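PDB 3KOL: Glyoxalase/bleomycin resistance protein/dioxygenase from Nostoc punctiforme PCC 73102, which binds a divalent metal ion, cobalt in this crystal, and may act as a dioxygenase or lactoylglutathione lyase, as do relatives in the glyoxalase (vicinal oxygen chelate) superfamily. Local coordinates for residues S33-F36 / Y37-L41; Q107-D110 / R111-V115. All coordinates share one frame; numbering follows the deposited sequence.

Both contacts are local: each joins groups one to five residues apart in or beside its own helix and closes no long loop. Strand 17-27 leads into helix 30-40, where contact 1 forms, and strands 44-45, 64-68 and 74-79 complete the first sheet. Strand 96-104 then leads to helix 109-118 and contact 2, followed by strands 123-129, 134-139 and 145-150. The two four-stranded mixed sheets, each with strand order 1-4-3-2, are consistent with the vicinal oxygen chelate fold. The contacts lie in series, neither nested nor crossed, with centres about 16 Å apart; I40 CG2 packs on V115 CG1 at 3.8 Å, and both contacts touch the second subunit.

Contact 1 of 2, residues S33-F36 / Y37-L41; sequences SRYF and YGTIL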
loop_
_atom_site.group_PDB
_atom_site.type_symbol
_atom_site.label_atom_id
_atom_site.label_comp_id
_atom_site.label_asym_id
_atom_site.label_seq_id
_atom_site.Cartn_x
_atom_site.Cartn_y
_atom_site.Cartn_z
ATOM N N SER A 33 -2.852 -4.330 16.411
ATOM C CA SER A 33 -2.478 -3.541 15.240
ATOM C C SER A 33 -2.524 -2.040 15.519
ATOM O O SER A 33 -1.676 -1.297 15.022
ATOM C CB SER A 33 -3.372 -3.908 14.051
ATOM O OG SER A 33 -3.149 -5.263 13.679
ATOM N N ARG A 34 -3.503 -1.583 16.300
ATOM C CA ARG A 34 -3.568 -0.161 16.644
ATOM C C ARG A 34 -2.325 0.156 17.474
ATOM O O ARG A 34 -1.748 1.235 17.367
ATOM C CB ARG A 34 -4.808 0.168 17.488
ATOM C CG ARG A 34 -6.137 0.095 16.757
ATOM C CD ARG A 34 -7.290 0.567 17.660
ATOM N NE ARG A 34 -7.193 1.989 18.002
ATOM C CZ ARG A 34 -6.880 2.457 19.209
ATOM N NH1 ARG A 34 -6.631 1.618 20.208
ATOM N NH2 ARG A 34 -6.823 3.765 19.423
ATOM N N TYR A 35 -1.914 -0.792 18.307
ATOM C CA TYR A 35 -0.734 -0.579 19.139
ATOM C C TYR A 35 0.519 -0.475 18.268
ATOM O O TYR A 35 1.353 0.415 18.447
ATOM C CB TYR A 35 -0.566 -1.730 20.129
ATOM C CG TYR A 35 0.388 -1.401 21.253
ATOM C CD1 TYR A 35 -0.013 -0.598 22.320
ATOM C CD2 TYR A 35 1.705 -1.862 21.234
ATOM C CE1 TYR A 35 0.874 -0.264 23.345
ATOM C CE2 TYR A 35 2.601 -1.532 22.251
ATOM C CZ TYR A 35 2.178 -0.734 23.302
ATOM O OH TYR A 35 3.057 -0.411 24.308
ATOM N N PHE A 36 0.640 -1.399 17.324
ATOM C CA PHE A 36 1.781 -1.444 16.409
ATOM C C PHE A 36 1.894 -0.170 15.566
ATOM O O PHE A 36 2.898 0.532 15.621
ATOM C CB PHE A 36 1.630 -2.655 15.482
ATOM C CG PHE A 36 2.790 -2.867 14.545
ATOM C CD1 PHE A 36 3.954 -3.494 14.984
ATOM C CD2 PHE A 36 2.701 -2.479 13.212
ATOM C CE1 PHE A 36 5.010 -3.736 14.104
ATOM C CE2 PHE A 36 3.750 -2.713 12.321
ATOM C CZ PHE A 36 4.905 -3.344 12.766
ATOM N N TYR A 37 0.860 0.124 14.779
ATOM C CA TYR A 37 0.882 1.292 13.903
ATOM C C TYR A 37 0.744 2.645 14.588
ATOM O O TYR A 37 1.445 3.588 14.235
ATOM C CB TYR A 37 -0.201 1.150 12.825
ATOM C CG TYR A 37 0.106 0.051 11.829
ATOM C CD1 TYR A 37 1.128 0.202 10.894
ATOM C CD2 TYR A 37 -0.595 -1.152 11.849
ATOM C CE1 TYR A 37 1.450 -0.820 10.000
ATOM C CE2 TYR A 37 -0.281 -2.188 10.962
ATOM C CZ TYR A 37 0.741 -2.012 10.040
ATOM O OH TYR A 37 1.054 -3.033 9.167
ATOM N N GLY A 38 -0.153 2.742 15.564
ATOM C CA GLY A 38 -0.352 4.014 16.240
ATOM C C GLY A 38 0.589 4.315 17.395
ATOM O O GLY A 38 1.197 5.387 17.454
ATOM N N THR A 39 0.726 3.374 18.318
ATOM C CA THR A 39 1.573 3.599 19.481
ATOM C C THR A 39 3.068 3.474 19.225
ATOM O O THR A 39 3.840 4.390 19.533
ATOM C CB THR A 39 1.166 2.661 20.628
ATOM O OG1 THR A 39 -0.213 2.893 20.952
ATOM C CG2 THR A 39 2.021 2.920 21.869
ATOM N N ILE A 40 3.487 2.346 18.665
ATOM C CA ILE A 40 4.906 2.135 18.397
ATOM C C ILE A 40 5.430 2.926 17.200
ATOM O O ILE A 40 6.406 3.659 17.330
ATOM C CB ILE A 40 5.208 0.643 18.185
ATOM C CG1 ILE A 40 4.883 -0.133 19.465
ATOM C CG2 ILE A 40 6.676 0.458 17.799
ATOM C CD1 ILE A 40 4.920 -1.644 19.311
ATOM N N LEU A 41 4.786 2.793 16.043
ATOM C CA LEU A 41 5.246 3.518 14.859
ATOM C C LEU A 41 4.842 4.997 14.853
ATOM O O LEU A 41 5.285 5.767 14.001
ATOM C CB LEU A 41 4.744 2.827 13.588
ATOM C CG LEU A 41 5.235 1.388 13.372
ATOM C CD1 LEU A 41 4.899 0.962 11.963
ATOM C CD2 LEU A 41 6.739 1.299 13.587
#
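F36 meets its neighbour Y37 edge to face: the ring planes stand at 85°, with centroids 4.9 Å apart. From CB, which rests beside Y37 N, the F36 side chain leaves with CG anti to its own backbone N (chi1 -176°). CD2 then reaches over the centre of the Y37 ring, coming within 3.7 Å of Y37 CE2, while CE2 of F36 lies over the CE1-CZ side of the tyrosine. The same CE2 of F36 also touches L41 CD1, 3.9 Å away, and L41 CG sits over one face of the phenylalanine. Y37 turns the other way, CG beside its backbone N (chi1 -69°), and its OH is hydrogen-bonded to D140. One turn round the helix, T39 CG2 makes a CH-pi contact over one face of Y35, 4.1 Å from the ring centroid, while I40 CD1 packs on Y35 CE2 at 3.7 Å.

The backbone widens as helix 30-40 runs out. Y37 N still bonds to S33 O at 2.9 Å, the four-residue step of an alpha helix, but I40 N reaches Y35 O, also at 2.9 Å, and L41 N reaches F36 O at 3.0 Å. These two five-residue steps belong to a pi-type turn, and Y35 O takes a further weak bond from T39 N. F36 and the ring of Y37 make a largely apolar face that packs on I146 of strand 145-150, the tyrosine also on L25, L75 and L77 of strands 17-27 and 74-79. Aromatic packing thus faces both sheets, while R34 holds its charge against E45 at a partly exposed position.

Contact 2 of 2, residues Q107-D110 / R111-V115; sequences QLFD and RAVTV
CG of F109 stands anti to the backbone N (chi1 -179°), and chi1 172° sets CG1 of V113 anti to its N and leaves CG2 beside that N, facing F109, which brings ring and methyl together one helical turn apart. V113 CG2 touches F109 CE2 at 3.6 Å and approaches the ring obliquely; the same methyl also lies beside F109 O. That carbonyl accepts the V113 N-H at 3.1 Å, so backbone and side chains join the same pair of residues. T114 OG1 turns back to D110 O and bonds it at 3.1 Å from above the carbonyl plane. T114 N bonds the same oxygen at 2.9 Å, giving D110 O two donors from one residue.

Around the start of helix 109-118, A112 N bonds L108 O at 3.1 Å, and a water bridges the preceding turn: it donates to Q107 O at 2.7 Å and accepts from R111 N at 3.0 Å. OD1 of D110 forms a salt bridge with R134 of strand 134-139.

F109 lies against R134 and V136 of that strand and shares P127 of strand 123-129 with V113, seating the helix on its sheet. L108, R111 and V115 pack respectively against N16, L12 and V11 of the second subunit, placing both L108 and part of helix 109-118 at the dimer interface.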
loop_
_atom_site.group_PDB
_atom_site.type_symbol
_atom_site.label_atom_id
_atom_site.label_comp_id
_atom_site.label_asym_id
_atom_site.label_seq_id
_atom_site.Cartn_x
_atom_site.Cartn_y
_atom_site.Cartn_z
ATOM N N GLN A 107 17.962 11.570 9.967
ATOM C CA GLN A 107 18.456 11.765 11.329
ATOM C C GLN A 107 17.647 11.037 12.399
ATOM O O GLN A 107 18.025 11.035 13.573
ATOM C CB GLN A 107 18.522 13.258 11.656
ATOM C CG GLN A 107 19.463 14.019 10.733
ATOM C CD GLN A 107 20.847 13.388 10.668
ATOM O OE1 GLN A 107 21.470 13.341 9.604
ATOM N NE2 GLN A 107 21.336 12.904 11.808
ATOM N N LEU A 108 16.542 10.415 11.995
ATOM C CA LEU A 108 15.700 9.671 12.923
ATOM C C LEU A 108 15.687 8.175 12.617
ATOM O O LEU A 108 15.010 7.412 13.297
ATOM C CB LEU A 108 14.262 10.200 12.891
ATOM C CG LEU A 108 14.027 11.607 13.446
ATOM C CD1 LEU A 108 12.553 11.960 13.352
ATOM C CD2 LEU A 108 14.492 11.664 14.890
ATOM N N PHE A 109 16.428 7.755 11.597
ATOM C CA PHE A 109 16.461 6.340 11.235
ATOM C C PHE A 109 16.963 5.466 12.375
ATOM O O PHE A 109 16.369 4.430 12.685
ATOM C CB PHE A 109 17.345 6.110 10.008
ATOM C CG PHE A 109 17.390 4.674 9.564
ATOM C CD1 PHE A 109 16.350 4.132 8.817
ATOM C CD2 PHE A 109 18.450 3.850 9.936
ATOM C CE1 PHE A 109 16.361 2.783 8.444
ATOM C CE2 PHE A 109 18.473 2.504 9.572
ATOM C CZ PHE A 109 17.427 1.968 8.826
ATOM N N ASP A 110 18.067 5.873 12.992
ATOM C CA ASP A 110 18.625 5.101 14.100
ATOM C C ASP A 110 17.610 4.964 15.237
ATOM O O ASP A 110 17.458 3.882 15.812
ATOM C CB ASP A 110 19.917 5.755 14.597
ATOM C CG ASP A 110 21.009 5.761 13.536
ATOM O OD1 ASP A 110 21.255 4.695 12.934
ATOM O OD2 ASP A 110 21.626 6.827 13.307
ATOM N N ARG A 111 16.908 6.048 15.553
ATOM C CA ARG A 111 15.906 6.005 16.610
ATOM C C ARG A 111 14.843 4.966 16.282
ATOM O O ARG A 111 14.397 4.235 17.155
ATOM C CB ARG A 111 15.253 7.380 16.797
ATOM C CG ARG A 111 14.042 7.375 17.732
ATOM C CD ARG A 111 14.337 6.647 19.037
ATOM N NE ARG A 111 15.387 7.301 19.814
ATOM C CZ ARG A 111 15.183 8.330 20.631
ATOM N NH1 ARG A 111 13.960 8.824 20.786
ATOM N NH2 ARG A 111 16.200 8.872 21.287
ATOM N N ALA A 112 14.441 4.903 15.013
ATOM C CA ALA A 112 13.432 3.939 14.584
ATOM C C ALA A 112 13.918 2.516 14.829
ATOM O O ALA A 112 13.173 1.670 15.326
ATOM C CB ALA A 112 13.108 4.136 13.101
ATOM N N VAL A 113 15.173 2.251 14.483
ATOM C CA VAL A 113 15.742 0.921 14.686
ATOM C C VAL A 113 15.732 0.599 16.183
ATOM O O VAL A 113 15.394 -0.514 16.588
ATOM C CB VAL A 113 17.196 0.847 14.136
ATOM C CG1 VAL A 113 17.841 -0.464 14.515
ATOM C CG2 VAL A 113 17.178 0.997 12.621
ATOM N N THR A 114 16.090 1.583 17.001
ATOM C CA THR A 114 16.119 1.396 18.451
ATOM C C THR A 114 14.702 1.162 18.989
ATOM O O THR A 114 14.497 0.340 19.878
ATOM C CB THR A 114 16.752 2.622 19.146
ATOM O OG1 THR A 114 18.086 2.810 18.646
ATOM C CG2 THR A 114 16.805 2.418 20.652
ATOM N N VAL A 115 13.728 1.886 18.444
ATOM C CA VAL A 115 12.331 1.736 18.861
ATOM C C VAL A 115 11.870 0.309 18.590
ATOM O O VAL A 115 11.235 -0.321 19.432
ATOM C CB VAL A 115 11.423 2.735 18.101
ATOM C CG1 VAL A 115 9.952 2.326 18.220
ATOM C CG2 VAL A 115 11.633 4.135 18.666
HETATM O O HOH W 1 18.139 8.736 15.037
#